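PDB 4HIZ: endosialidase from Enterobacteria phage phi92, which probably cleaves alpha-2,8 and alpha-2,9 linkages within polymers of sialic acid, acting as a trimeric endosialidase of a bacteriophage. Local coordinates for residues 216-219 with 225-228; 276-281 with 285-290; 358-363 with 441-446; 414-419 with 425-430; 628-633 with 637-642. All blocks are in the same frame, centred on the assembly; numbering follows the deposited sequence. Where two conformers were deposited one is given.

Contact 1: 216-219 with 225-228; sequences VNFS and GVSG. With SIA (N-acetyl-alpha-neuraminic acid), chain D; SLB (N-acetyl-beta-neuraminic acid), chain B.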
# COMPACT_ATOMS: atom_id res chain seq x y z
N VAL A 216 -14.76 -4.31 29.85
CA VAL A 216 -15.10 -5.68 29.44
C VAL A 216 -16.37 -5.68 28.61
O VAL A 216 -17.00 -4.64 28.45
CB VAL A 216 -15.26 -6.62 30.67
CG1 VAL A 216 -13.97 -6.62 31.51
CG2 VAL A 216 -16.47 -6.19 31.51
N ASN A 217 -16.72 -6.84 28.05
CA ASN A 217 -17.93 -6.92 27.24
C ASN A 217 -18.55 -8.29 27.41
O ASN A 217 -17.83 -9.30 27.46
CB ASN A 217 -17.55 -6.69 25.76
CG ASN A 217 -18.71 -6.89 24.82
OD1 ASN A 217 -18.88 -7.98 24.27
ND2 ASN A 217 -19.48 -5.83 24.58
N PHE A 218 -19.88 -8.32 27.53
CA PHE A 218 -20.62 -9.56 27.70
C PHE A 218 -21.61 -9.79 26.58
O PHE A 218 -22.21 -8.84 26.06
CB PHE A 218 -21.47 -9.43 28.98
CG PHE A 218 -20.68 -9.37 30.24
CD1 PHE A 218 -20.38 -10.55 30.93
CD2 PHE A 218 -20.30 -8.15 30.78
CE1 PHE A 218 -19.65 -10.52 32.13
CE2 PHE A 218 -19.57 -8.09 32.01
CZ PHE A 218 -19.24 -9.29 32.69
N SER A 219 -21.84 -11.06 26.23
CA SER A 219 -22.91 -11.38 25.29
C SER A 219 -23.58 -12.68 25.70
O SER A 219 -22.89 -13.62 26.18
CB SER A 219 -22.36 -11.50 23.85
OG SER A 219 -23.44 -11.57 22.93
N GLY A 225 -29.28 -7.48 32.65
CA GLY A 225 -28.45 -6.37 33.08
C GLY A 225 -26.96 -6.57 32.88
O GLY A 225 -26.19 -5.61 32.95
N VAL A 226 -26.54 -7.81 32.66
CA VAL A 226 -25.14 -8.11 32.41
C VAL A 226 -25.01 -8.33 30.91
O VAL A 226 -25.25 -9.42 30.40
CB VAL A 226 -24.64 -9.33 33.20
CG1 VAL A 226 -23.13 -9.58 32.93
CG2 VAL A 226 -24.88 -9.11 34.70
N SER A 227 -24.62 -7.27 30.21
CA SER A 227 -24.82 -7.26 28.75
C SER A 227 -24.01 -6.12 28.15
O SER A 227 -24.01 -5.02 28.71
CB SER A 227 -26.32 -7.05 28.44
OG SER A 227 -26.52 -6.77 27.06
N GLY A 228 -23.34 -6.38 27.03
CA GLY A 228 -22.67 -5.30 26.36
C GLY A 228 -21.42 -4.84 27.08
O GLY A 228 -20.82 -5.58 27.86
C1 SIA D . -26.25 -9.43 24.87
C2 SIA D . -26.43 -8.30 23.86
C3 SIA D . -25.17 -7.42 23.75
C4 SIA D . -24.05 -8.08 22.97
C5 SIA D . -24.55 -8.66 21.64
C6 SIA D . -25.79 -9.54 21.86
C7 SIA D . -26.42 -9.97 20.54
C8 SIA D . -27.59 -10.95 20.69
C9 SIA D . -27.41 -11.94 21.83
C10 SIA D . -22.90 -9.12 19.86
C11 SIA D . -21.76 -10.01 19.43
N5 SIA D . -23.45 -9.42 21.05
O1A SIA D . -25.80 -9.12 25.98
O1B SIA D . -26.55 -10.62 24.59
O4 SIA D . -23.01 -7.12 22.70
O6 SIA D . -26.81 -8.84 22.59
O7 SIA D . -26.94 -8.77 19.94
O8 SIA D . -28.77 -10.19 20.95
O9 SIA D . -28.29 -11.63 22.94
O10 SIA D . -23.31 -8.19 19.17
C1 SLB B . -30.64 -6.17 29.78
C2 SLB B . -31.63 -6.11 28.64
C3 SLB B . -32.90 -6.91 28.88
C4 SLB B . -33.80 -6.88 27.74
C5 SLB B . -33.17 -7.34 26.45
C6 SLB B . -31.75 -6.85 26.21
C7 SLB B . -30.99 -7.87 25.42
C8 SLB B . -29.64 -7.27 25.25
C9 SLB B . -28.82 -8.11 24.29
C10 SLB B . -34.31 -7.99 24.35
C11 SLB B . -35.18 -7.67 23.12
N5 SLB B . -34.00 -6.97 25.32
O1A SLB B . -30.00 -7.24 29.98
O1B SLB B . -30.48 -5.13 30.50
O2 SLB B . -31.88 -4.71 28.58
O4 SLB B . -35.01 -7.65 28.01
O6 SLB B . -30.92 -6.50 27.35
O7 SLB B . -30.86 -9.07 26.18
O8 SLB B . -29.79 -5.94 24.78
O9 SLB B . -27.55 -7.52 24.23
O10 SLB B . -33.88 -9.13 24.50

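Contact 2: 276-281 with 285-290; sequences LPDVAY and ADLCVT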
# COMPACT_ATOMS: atom_id res chain seq x y z
N LEU A 276 8.41 3.19 39.54
CA LEU A 276 9.32 2.22 40.17
C LEU A 276 10.40 3.00 40.92
O LEU A 276 11.28 3.61 40.32
CB LEU A 276 9.96 1.33 39.09
CG LEU A 276 8.95 0.49 38.26
CD1 LEU A 276 9.65 -0.37 37.19
CD2 LEU A 276 8.10 -0.41 39.18
N PRO A 277 10.35 2.98 42.27
CA PRO A 277 11.31 3.84 42.98
C PRO A 277 12.75 3.51 42.69
O PRO A 277 13.13 2.35 42.67
CB PRO A 277 11.00 3.54 44.45
CG PRO A 277 9.57 3.15 44.48
CD PRO A 277 9.35 2.38 43.17
N ASP A 278 13.53 4.57 42.45
CA ASP A 278 14.98 4.50 42.23
C ASP A 278 15.41 3.82 40.93
O ASP A 278 16.60 3.55 40.74
CB ASP A 278 15.72 3.85 43.41
CG ASP A 278 15.74 4.73 44.66
OD1 ASP A 278 15.78 5.98 44.54
OD2 ASP A 278 15.72 4.16 45.76
N VAL A 279 14.46 3.56 40.02
CA VAL A 279 14.85 3.03 38.71
C VAL A 279 15.07 4.23 37.80
O VAL A 279 14.13 4.74 37.21
CB VAL A 279 13.80 2.06 38.18
CG1 VAL A 279 14.24 1.51 36.80
CG2 VAL A 279 13.62 0.93 39.21
N ALA A 280 16.31 4.70 37.76
CA ALA A 280 16.63 5.99 37.13
C ALA A 280 18.14 6.13 37.09
O ALA A 280 18.86 5.42 37.80
CB ALA A 280 16.05 7.16 37.95
N TYR A 281 18.63 7.02 36.23
CA TYR A 281 20.04 7.40 36.29
C TYR A 281 20.38 7.91 37.69
O TYR A 281 19.57 8.60 38.31
CB TYR A 281 20.30 8.51 35.30
CG TYR A 281 21.75 8.91 35.27
CD1 TYR A 281 22.65 8.20 34.50
CD2 TYR A 281 22.22 9.99 36.02
CE1 TYR A 281 24.00 8.55 34.44
CE2 TYR A 281 23.56 10.35 35.98
CZ TYR A 281 24.44 9.62 35.19
OH TYR A 281 25.77 9.97 35.13
N ALA A 285 26.37 4.14 42.09
CA ALA A 285 26.45 2.90 41.32
C ALA A 285 25.43 1.84 41.79
O ALA A 285 25.06 0.94 41.03
CB ALA A 285 27.87 2.32 41.36
N ASP A 286 25.02 1.92 43.05
CA ASP A 286 24.09 0.94 43.58
C ASP A 286 22.63 1.27 43.31
O ASP A 286 21.74 0.44 43.56
CB ASP A 286 24.30 0.78 45.10
CG ASP A 286 25.58 0.05 45.44
OD1 ASP A 286 25.97 -0.88 44.73
OD2 ASP A 286 26.18 0.38 46.49
N LEU A 287 22.36 2.49 42.83
CA LEU A 287 20.99 2.83 42.45
C LEU A 287 20.86 2.97 40.95
O LEU A 287 19.77 2.73 40.41
CB LEU A 287 20.59 4.17 43.07
CG LEU A 287 20.53 4.13 44.58
CD1 LEU A 287 20.16 5.52 45.11
CD2 LEU A 287 19.50 3.10 44.98
N CYS A 288 21.93 3.41 40.28
CA CYS A 288 21.85 3.75 38.84
C CYS A 288 21.24 2.61 38.00
O CYS A 288 21.64 1.44 38.13
CB CYS A 288 23.26 4.12 38.27
SG CYS A 288 23.20 4.78 36.58
N VAL A 289 20.28 2.95 37.15
CA VAL A 289 19.82 2.00 36.12
C VAL A 289 20.04 2.63 34.76
O VAL A 289 19.59 3.75 34.49
CB VAL A 289 18.34 1.62 36.31
CG1 VAL A 289 17.82 0.68 35.14
CG2 VAL A 289 18.15 0.90 37.66
N THR A 290 20.76 1.92 33.92
CA THR A 290 21.00 2.41 32.55
C THR A 290 19.82 1.99 31.69
O THR A 290 19.25 2.81 30.97
CB THR A 290 22.29 1.81 32.01
OG1 THR A 290 23.38 2.28 32.81
CG2 THR A 290 22.57 2.28 30.58

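Contact 3: 358-363 with 441-446; sequences ILYLTT and INVSSW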
# COMPACT_ATOMS: atom_id res chain seq x y z
N ILE A 358 14.08 -22.90 36.91
CA ILE A 358 15.45 -22.42 36.70
C ILE A 358 15.39 -21.13 35.92
O ILE A 358 14.66 -21.02 34.94
CB ILE A 358 16.32 -23.47 35.98
CG1 ILE A 358 16.39 -24.73 36.86
CG2 ILE A 358 17.75 -22.91 35.71
CD1 ILE A 358 17.23 -25.80 36.31
N LEU A 359 16.15 -20.13 36.36
CA LEU A 359 16.18 -18.86 35.67
C LEU A 359 17.50 -18.84 34.87
O LEU A 359 18.56 -19.02 35.44
CB LEU A 359 16.19 -17.73 36.73
CG LEU A 359 16.23 -16.29 36.19
CD1 LEU A 359 15.02 -16.04 35.24
CD2 LEU A 359 16.23 -15.34 37.41
N TYR A 360 17.41 -18.64 33.55
CA TYR A 360 18.59 -18.53 32.68
C TYR A 360 18.79 -17.09 32.29
O TYR A 360 17.83 -16.33 32.16
CB TYR A 360 18.35 -19.36 31.40
CG TYR A 360 18.16 -20.83 31.70
CD1 TYR A 360 19.26 -21.68 31.87
CD2 TYR A 360 16.87 -21.38 31.85
CE1 TYR A 360 19.11 -23.04 32.17
CE2 TYR A 360 16.69 -22.73 32.14
CZ TYR A 360 17.81 -23.55 32.30
OH TYR A 360 17.65 -24.88 32.59
N LEU A 361 20.06 -16.70 32.13
CA LEU A 361 20.40 -15.31 31.82
C LEU A 361 21.58 -15.30 30.86
O LEU A 361 22.52 -16.09 31.00
CB LEU A 361 20.77 -14.58 33.15
CG LEU A 361 21.26 -13.11 33.05
CD1 LEU A 361 20.91 -12.33 34.33
CD2 LEU A 361 22.78 -12.99 32.82
N THR A 362 21.53 -14.43 29.85
CA THR A 362 22.75 -14.16 29.06
C THR A 362 23.06 -12.69 29.11
O THR A 362 22.15 -11.87 29.26
CB THR A 362 22.53 -14.48 27.55
OG1 THR A 362 21.45 -13.67 27.06
CG2 THR A 362 22.23 -15.94 27.33
N THR A 363 24.35 -12.32 28.97
CA THR A 363 24.69 -10.91 28.95
C THR A 363 25.19 -10.52 27.59
O THR A 363 25.62 -11.37 26.79
CB THR A 363 25.85 -10.58 29.94
OG1 THR A 363 27.00 -11.35 29.59
CG2 THR A 363 25.47 -10.92 31.40
N ILE A 441 22.84 -24.87 23.06
CA ILE A 441 23.58 -25.31 24.25
C ILE A 441 22.73 -26.27 25.07
O ILE A 441 21.61 -25.92 25.43
CB ILE A 441 23.97 -24.11 25.16
CG1 ILE A 441 24.76 -23.04 24.39
CG2 ILE A 441 24.77 -24.59 26.41
CD1 ILE A 441 25.90 -23.58 23.69
N ASN A 442 23.24 -27.47 25.34
CA ASN A 442 22.55 -28.42 26.20
C ASN A 442 22.69 -27.95 27.65
O ASN A 442 23.81 -27.95 28.21
CB ASN A 442 23.17 -29.81 26.05
CG ASN A 442 22.34 -30.89 26.74
OD1 ASN A 442 21.76 -30.64 27.82
ND2 ASN A 442 22.24 -32.07 26.12
N VAL A 443 21.58 -27.54 28.25
CA VAL A 443 21.62 -27.11 29.66
C VAL A 443 21.02 -28.17 30.58
O VAL A 443 21.03 -27.97 31.79
CB VAL A 443 20.97 -25.73 29.87
CG1 VAL A 443 21.76 -24.62 29.09
CG2 VAL A 443 19.50 -25.75 29.45
N SER A 444 20.50 -29.27 30.04
CA SER A 444 20.06 -30.38 30.91
C SER A 444 21.29 -31.01 31.55
O SER A 444 21.25 -31.46 32.72
CB SER A 444 19.27 -31.43 30.13
OG SER A 444 20.14 -32.28 29.40
N SER A 445 22.37 -31.05 30.78
CA SER A 445 23.69 -31.41 31.26
C SER A 445 24.53 -30.16 31.16
O SER A 445 25.21 -29.96 30.17
CB SER A 445 24.32 -32.49 30.37
OG SER A 445 23.56 -33.69 30.35
N TRP A 446 24.47 -29.32 32.19
CA TRP A 446 25.13 -28.03 32.17
C TRP A 446 26.62 -28.19 31.89
O TRP A 446 27.31 -28.92 32.61
CB TRP A 446 24.95 -27.38 33.55
CG TRP A 446 25.42 -25.94 33.67
CD1 TRP A 446 26.54 -25.51 34.32
CD2 TRP A 446 24.77 -24.75 33.16
NE1 TRP A 446 26.63 -24.14 34.26
CE2 TRP A 446 25.55 -23.65 33.56
CE3 TRP A 446 23.59 -24.52 32.43
CZ2 TRP A 446 25.22 -22.33 33.23
CZ3 TRP A 446 23.25 -23.22 32.11
CH2 TRP A 446 24.07 -22.13 32.51
O HOH W 1 19.27 -26.91 33.53

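Contact 4: 414-419 with 425-430; sequences ERSFGE and LDNRYK. With EDO (1,2-ethanediol), chain O.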
# COMPACT_ATOMS: atom_id res chain seq x y z
N GLU A 414 26.15 -9.54 14.68
CA GLU A 414 27.14 -8.46 14.78
C GLU A 414 26.55 -7.16 14.15
O GLU A 414 25.63 -7.21 13.34
CB GLU A 414 28.48 -8.86 14.14
CG GLU A 414 28.31 -9.16 12.63
CD GLU A 414 29.56 -9.75 11.98
OE1 GLU A 414 30.62 -9.85 12.65
OE2 GLU A 414 29.49 -10.11 10.76
N ARG A 415 27.05 -6.00 14.58
CA ARG A 415 26.51 -4.72 14.14
C ARG A 415 26.93 -4.41 12.70
O ARG A 415 26.21 -3.70 11.97
CB ARG A 415 27.04 -3.60 15.05
CG ARG A 415 26.60 -3.76 16.50
CD ARG A 415 25.19 -3.21 16.66
NE ARG A 415 24.83 -3.42 18.04
CZ ARG A 415 23.90 -2.76 18.69
NH1 ARG A 415 23.15 -1.83 18.07
NH2 ARG A 415 23.73 -3.07 19.97
N SER A 416 28.11 -4.90 12.34
CA SER A 416 28.66 -4.71 10.99
C SER A 416 29.58 -5.88 10.70
O SER A 416 30.05 -6.53 11.65
CB SER A 416 29.39 -3.35 10.90
OG SER A 416 29.95 -3.19 9.59
N PHE A 417 29.85 -6.17 9.43
CA PHE A 417 30.62 -7.35 9.12
C PHE A 417 31.98 -7.37 9.83
O PHE A 417 32.71 -6.37 9.86
CB PHE A 417 30.89 -7.50 7.61
CG PHE A 417 31.68 -8.72 7.30
CD1 PHE A 417 31.10 -9.97 7.43
CD2 PHE A 417 33.04 -8.63 7.00
CE1 PHE A 417 31.85 -11.13 7.20
CE2 PHE A 417 33.79 -9.79 6.79
CZ PHE A 417 33.19 -11.04 6.89
N GLY A 418 32.31 -8.53 10.39
CA GLY A 418 33.65 -8.79 10.90
C GLY A 418 33.87 -8.31 12.33
O GLY A 418 35.01 -8.38 12.82
N GLU A 419 32.84 -7.80 13.00
CA GLU A 419 33.01 -7.36 14.40
C GLU A 419 32.80 -8.48 15.40
O GLU A 419 33.11 -8.33 16.59
CB GLU A 419 32.06 -6.20 14.74
CG GLU A 419 32.30 -4.97 13.91
CD GLU A 419 31.39 -3.81 14.29
OE1 GLU A 419 30.60 -3.93 15.25
OE2 GLU A 419 31.49 -2.76 13.63
N LEU A 425 38.22 -5.00 15.50
CA LEU A 425 37.82 -3.61 15.65
C LEU A 425 36.46 -3.33 15.03
O LEU A 425 35.98 -4.08 14.17
CB LEU A 425 38.85 -2.69 15.00
CG LEU A 425 40.27 -2.84 15.60
CD1 LEU A 425 41.24 -1.86 14.96
CD2 LEU A 425 40.24 -2.66 17.12
N ASP A 426 35.83 -2.25 15.46
CA ASP A 426 34.54 -1.89 14.85
C ASP A 426 34.81 -1.54 13.38
O ASP A 426 35.89 -1.01 13.00
CB ASP A 426 33.91 -0.71 15.57
CG ASP A 426 33.43 -1.06 16.97
OD1 ASP A 426 33.42 -2.26 17.35
OD2 ASP A 426 33.04 -0.11 17.69
N ASN A 427 33.83 -1.83 12.54
CA ASN A 427 33.96 -1.70 11.08
C ASN A 427 32.79 -0.87 10.55
O ASN A 427 31.89 -1.39 9.87
CB ASN A 427 33.93 -3.09 10.46
CG ASN A 427 34.13 -3.08 8.95
OD1 ASN A 427 34.78 -2.17 8.39
ND2 ASN A 427 33.59 -4.11 8.28
N ARG A 428 32.79 0.43 10.85
CA ARG A 428 31.65 1.27 10.53
C ARG A 428 32.00 2.19 9.37
O ARG A 428 33.16 2.21 8.88
CB ARG A 428 31.25 2.10 11.77
CG ARG A 428 31.01 1.23 13.01
CD ARG A 428 29.79 0.25 12.79
NE ARG A 428 29.77 -0.71 13.91
CZ ARG A 428 29.17 -0.48 15.08
NH1 ARG A 428 28.42 0.61 15.26
NH2 ARG A 428 29.29 -1.36 16.06
N TYR A 429 30.99 2.96 8.92
CA TYR A 429 31.18 4.02 7.91
C TYR A 429 31.36 3.50 6.49
O TYR A 429 31.80 4.24 5.61
CB TYR A 429 32.33 4.97 8.30
CG TYR A 429 32.20 5.57 9.67
CD1 TYR A 429 31.19 6.49 9.97
CD2 TYR A 429 33.10 5.22 10.67
CE1 TYR A 429 31.10 7.09 11.23
CE2 TYR A 429 33.01 5.80 11.93
CZ TYR A 429 32.02 6.72 12.21
OH TYR A 429 31.94 7.29 13.45
N LYS A 430 30.98 2.24 6.27
CA LYS A 430 30.86 1.70 4.91
C LYS A 430 29.80 0.62 4.95
O LYS A 430 29.56 0.01 6.03
CB LYS A 430 32.16 1.07 4.42
CG LYS A 430 32.60 -0.13 5.22
CD LYS A 430 33.88 -0.71 4.69
CE LYS A 430 35.01 0.27 4.95
NZ LYS A 430 36.33 -0.21 4.45
C1 EDO O . 28.55 -0.70 20.34
O1 EDO O . 28.54 0.73 20.32
C2 EDO O . 27.35 -1.17 19.55
O2 EDO O . 27.47 -0.63 18.23
O HOH W 2 36.79 -5.61 12.19

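Contact 5: 628-633 with 637-642; sequences QLYGSN and PNRAIL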
# COMPACT_ATOMS: atom_id res chain seq x y z
N GLN A 628 -17.18 38.21 -1.84
CA GLN A 628 -15.87 38.21 -2.48
C GLN A 628 -14.92 39.07 -1.65
O GLN A 628 -15.21 40.25 -1.34
CB GLN A 628 -15.93 38.73 -3.94
CG GLN A 628 -16.85 37.84 -4.82
CD GLN A 628 -16.48 37.89 -6.28
OE1 GLN A 628 -15.34 38.15 -6.63
NE2 GLN A 628 -17.46 37.62 -7.14
N LEU A 629 -13.79 38.49 -1.29
CA LEU A 629 -12.77 39.21 -0.53
C LEU A 629 -11.57 39.35 -1.47
O LEU A 629 -10.99 38.33 -1.86
CB LEU A 629 -12.37 38.38 0.70
CG LEU A 629 -13.51 38.16 1.70
CD1 LEU A 629 -13.14 37.15 2.85
CD2 LEU A 629 -14.02 39.50 2.25
N TYR A 630 -11.24 40.57 -1.88
CA TYR A 630 -10.12 40.76 -2.81
C TYR A 630 -8.78 40.82 -2.09
O TYR A 630 -8.69 41.35 -0.99
CB TYR A 630 -10.30 42.07 -3.61
CG TYR A 630 -11.44 42.14 -4.61
CD1 TYR A 630 -12.36 41.12 -4.76
CD2 TYR A 630 -11.57 43.26 -5.41
CE1 TYR A 630 -13.41 41.22 -5.73
CE2 TYR A 630 -12.59 43.39 -6.34
CZ TYR A 630 -13.51 42.36 -6.51
OH TYR A 630 -14.53 42.51 -7.45
N GLY A 631 -7.75 40.25 -2.70
CA GLY A 631 -6.40 40.30 -2.15
C GLY A 631 -5.69 41.60 -2.49
O GLY A 631 -6.17 42.43 -3.29
N SER A 632 -4.51 41.75 -1.91
CA SER A 632 -3.66 42.92 -2.15
C SER A 632 -3.12 43.00 -3.57
O SER A 632 -2.69 44.08 -4.02
CB SER A 632 -2.52 42.90 -1.13
OG SER A 632 -1.69 41.76 -1.33
N ASN A 633 -3.12 41.87 -4.28
CA ASN A 633 -2.63 41.88 -5.67
C ASN A 633 -3.72 42.14 -6.69
O ASN A 633 -3.43 42.34 -7.87
CB ASN A 633 -1.95 40.56 -6.03
CG ASN A 633 -0.69 40.34 -5.25
OD1 ASN A 633 0.35 40.82 -5.63
ND2 ASN A 633 -0.78 39.63 -4.13
N PRO A 637 -7.22 46.52 -5.09
CA PRO A 637 -6.77 45.77 -3.92
C PRO A 637 -7.71 45.89 -2.71
O PRO A 637 -8.25 46.98 -2.43
CB PRO A 637 -5.42 46.44 -3.56
CG PRO A 637 -5.01 47.16 -4.75
CD PRO A 637 -6.22 47.50 -5.55
N ASN A 638 -7.88 44.78 -2.01
CA ASN A 638 -8.33 44.84 -0.62
C ASN A 638 -9.78 45.28 -0.44
O ASN A 638 -10.16 45.65 0.67
CB ASN A 638 -7.39 45.74 0.19
CG ASN A 638 -5.97 45.25 0.16
OD1 ASN A 638 -5.75 44.05 -0.03
ND2 ASN A 638 -5.00 46.16 0.34
N ARG A 639 -10.58 45.22 -1.51
CA ARG A 639 -12.03 45.42 -1.41
C ARG A 639 -12.74 44.17 -0.88
O ARG A 639 -12.25 43.06 -1.03
CB ARG A 639 -12.67 45.67 -2.78
CG ARG A 639 -12.23 46.92 -3.48
CD ARG A 639 -13.06 47.09 -4.75
NE ARG A 639 -12.94 48.43 -5.28
CZ ARG A 639 -13.45 48.80 -6.45
NH1 ARG A 639 -14.11 47.91 -7.20
NH2 ARG A 639 -13.28 50.04 -6.87
N ALA A 640 -13.89 44.37 -0.28
CA ALA A 640 -14.79 43.25 -0.02
C ALA A 640 -16.13 43.61 -0.63
O ALA A 640 -16.58 44.75 -0.49
CB ALA A 640 -14.95 43.05 1.48
N ILE A 641 -16.76 42.66 -1.33
CA ILE A 641 -18.05 42.94 -1.92
C ILE A 641 -19.02 41.81 -1.61
O ILE A 641 -18.71 40.63 -1.85
CB ILE A 641 -17.95 43.07 -3.47
CG1 ILE A 641 -16.85 44.05 -3.85
CG2 ILE A 641 -19.29 43.50 -4.08
CD1 ILE A 641 -16.53 44.03 -5.34
N LEU A 642 -20.19 42.18 -1.09
CA LEU A 642 -21.23 41.21 -0.77
C LEU A 642 -22.29 41.27 -1.87
O LEU A 642 -22.79 42.35 -2.20
CB LEU A 642 -21.85 41.55 0.61
CG LEU A 642 -23.03 40.65 1.04
CD1 LEU A 642 -22.60 39.21 1.25
CD2 LEU A 642 -23.58 41.21 2.34
O HOH W 3 -14.98 45.13 -8.15

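Contact 1: 216-219 with 225-228
A sialic acid-binding loop closes against the end of strand 215-219 where Phe218 and Gly228 form an antiparallel hydrogen-bonded pair. Phe218 N donates to Gly228 O at 2.9 Å, and Gly228 N returns a bond to Phe218 O, also 2.9 Å. Gly228 O takes a CA-H contact from Asn217 CA as well, at 3.2 Å. Gly228 has a positive phi (73°), a conformation glycine adopts readily.

Apolar cover comes from Val226, whose CG1 stands over the centre of the Phe218 ring, 3.5 Å from the centroid and 9° off the normal, a CH-pi contact. CG1 reaches this face because it is anti to the backbone N of Val226 (chi1 -179°). Phe262, on strand 261-264, meets the same ring edge-to-face.

The polar ends of the two segments serve two sugars joined by an alpha-2,9 linkage. Ser227 OG donates to carboxylate O1A of the alpha-linked sialic acid at 2.7 Å, while Ser219 OG accepts from its N5 at 2.9 Å; Asn220 N bonds to this sugar too. Gly225 N binds O1A of the N-acetyl-beta-neuraminic acid at 2.8 Å. Asn217 turns instead to Asn229 and to Gly500 N of the second subunit. A glycan site on a small beta domain inserted in the propeller is consistent with the non-catalytic polysialic acid-binding sites of phage endosialidases.

Contact 2: 276-281 with 285-290
Ala280 and Val289 join the two limbs of an inter-blade connection of the beta-propeller, the loop running from strand 272-275 at the edge of one blade to strand 291-297, which opens the next sheet. A type II turn from Leu276 to Val279 starts it.

The polar link is one backbone bond: Val289 N donates to Ala280 O at 2.9 Å with an N-H...O angle of 164°. Cys288 CA adds a longer CA-H contact to the same oxygen, at 3.6 Å. Asp278 O and Leu287 O, 3.3 Å apart, are two acceptors and do not bond; Leu287 O is satisfied by Arg336 NH2.

Apolar contacts flank this link. Val279 CG1 touches both methyls of Val289, 4.0 Å from Val289 CG1, and Leu172 on strand 172-181 touches both valines. Toward the exposed side, Leu287 CD2 lies against the Asp278 carboxylate, 4.0 Å from Asp278 OD2.

The third kind of contact is sulfur-aromatic. Cys288 SG, carried anti to its own backbone N, approaches the Tyr281 ring obliquely, 4.7 Å from the centroid and 36° off the normal; its nearest ring atom is Tyr281 CD1, at 4.0 Å.

Contact 3: 358-363 with 441-446
Tyr360 reaches from strand 358-365 toward Val443 and Trp446, and its phenol end makes the whole direct contact. With chi1 at -62°, CG lies opposite the carbonyl carbon and the ring projects from the sheet toward the 441-446 turn. Val443 places CG2 in the crowded position between its backbone N and carbonyl carbon, and this branch does the touching: it is 3.7 Å from Tyr360 OH and 3.9 Å from Tyr360 CE1, meeting the ring obliquely. Trp446 has CG anti to the backbone N (chi1 -172°), which brings CZ3 to 4.1 Å from Tyr360 CE1, at the edge of the phenol ring and near its plane. Ile358 CG2 covers one face of that ring, 3.5 Å above it and offset toward the rim.

The polar connection is indirect. A water in the plane of the Tyr360 ring lies 2.8 Å from Tyr360 OH and donates to Val443 O at 2.7 Å. Phe401 and Lys403 of strand 401-404 also touch Tyr360. One side chain of a four-stranded blade thus packs on the loop following a strand of the next, part of the blade-to-blade packing of a beta-propeller.

Contact 4: 414-419 with 425-430
Glu419 clamps Asn427 and Arg428 at the tight centre of this contact, while Leu425 and Asp426 lie on its solvent side. Arg428 grips the carboxylate side-on: NE to Glu419 OE2 at 2.7 Å and NH2 to Glu419 OE1 at 3.0 Å, each on a syn lone pair, with the carboxylate and guanidinium planes 20° apart. Glu419 OE2 also takes Asn427 N from its anti side at 2.7 Å, almost straight at 178°. Two bonds on one oxygen, with a third on the other, should fix the rotation of the carboxylate.

Beside the clamp, Asn427 ND2 donates to Phe417 O at 2.9 Å, and Ser416 OG donates to Asn427 O at 2.7 Å; with OG anti to the backbone N (chi1 178°), the hydroxyl is directed across to that carbonyl. It also bonds to Thr432 OG1. Arg415 CB rests over one face of the Arg428 guanidinium, 3.3 Å from Arg428 NH2.

The ends are looser. At one, a water donates to Leu425 O at 2.6 Å but only weakly to Gly418 O; at the other, an ethanediol, probably from the crystallisation liquor, meets Arg428 NH2. Asp426 turns to His396, and Tyr429 makes a cation-pi contact with Arg187 of the third subunit. The type II turn from Ser416 to Glu419 is thereby tied to the returning chain, within the long loop joining the second and third strands of a propeller blade.

Contact 5: 628-633 with 637-642
Tyr630, with CG opposite its carbonyl carbon (chi1 -68°) and its ring turned by an unusual chi2 of 5°, lies side by side with Arg639, which is extended from CG to NE and points the same way. Tyr630 CD2 lies 3.7 Å from Arg639 CB. Ile641 sends its CD1 obliquely to the far end of the phenol, 3.3 Å from Tyr630 OH. A water 2.7 Å from that hydroxyl also accepts a weak bond from Arg639 NH1.

Beneath these side chains the backbones are antiparallel, the axes of strands 628-630 and 640-642 running at 169° to each other. Gln628 and Ile641 form a hydrogen-bonded pair: N of each reaches O of the other, both at 2.9 Å. Leu629 and Ala640 are the non-hydrogen-bonded pair, and Leu629 CD2 touches Ala640 CB on the face away from Tyr630. Tyr630 N continues the ladder to Arg639 O at 2.8 Å. Toward the turn the bonding lengthens, Asn638 N reaching Gly631 O at 3.2 Å.

The second subunit extends the sheet, pairing in parallel with Ala640, Ile641 and Leu642, and its Ser625 OG bonds to Tyr630 O and Arg639 O; Ser632 OG bonds to Asp623 O of the same subunit. A beta hairpin whose outer strand is taken up by a neighbouring chain is consistent with the intertwined trimeric stalk of phage tail-fibre proteins.

How the contacts relate
From the N terminus, contact 1 comes first and closes a short loop in the small beta domain inserted between strands 172-181 and 272-275 of a propeller blade. Contact 2 follows in series, closing the connection from that blade to the next. Contact 3 spans a much longer stretch, bringing together two blades whose segments are 78 residues apart, and contact 4 falls within that span as a local closure of one blade's loop, nearest atoms about 11 Å away. Contact 5 lies last, closing the C-terminal hairpin of strands 626-630 and 640-643. Contacts 1 and 5 both touch the second subunit, contacts 4 and 5 the third. None of the contacts cross.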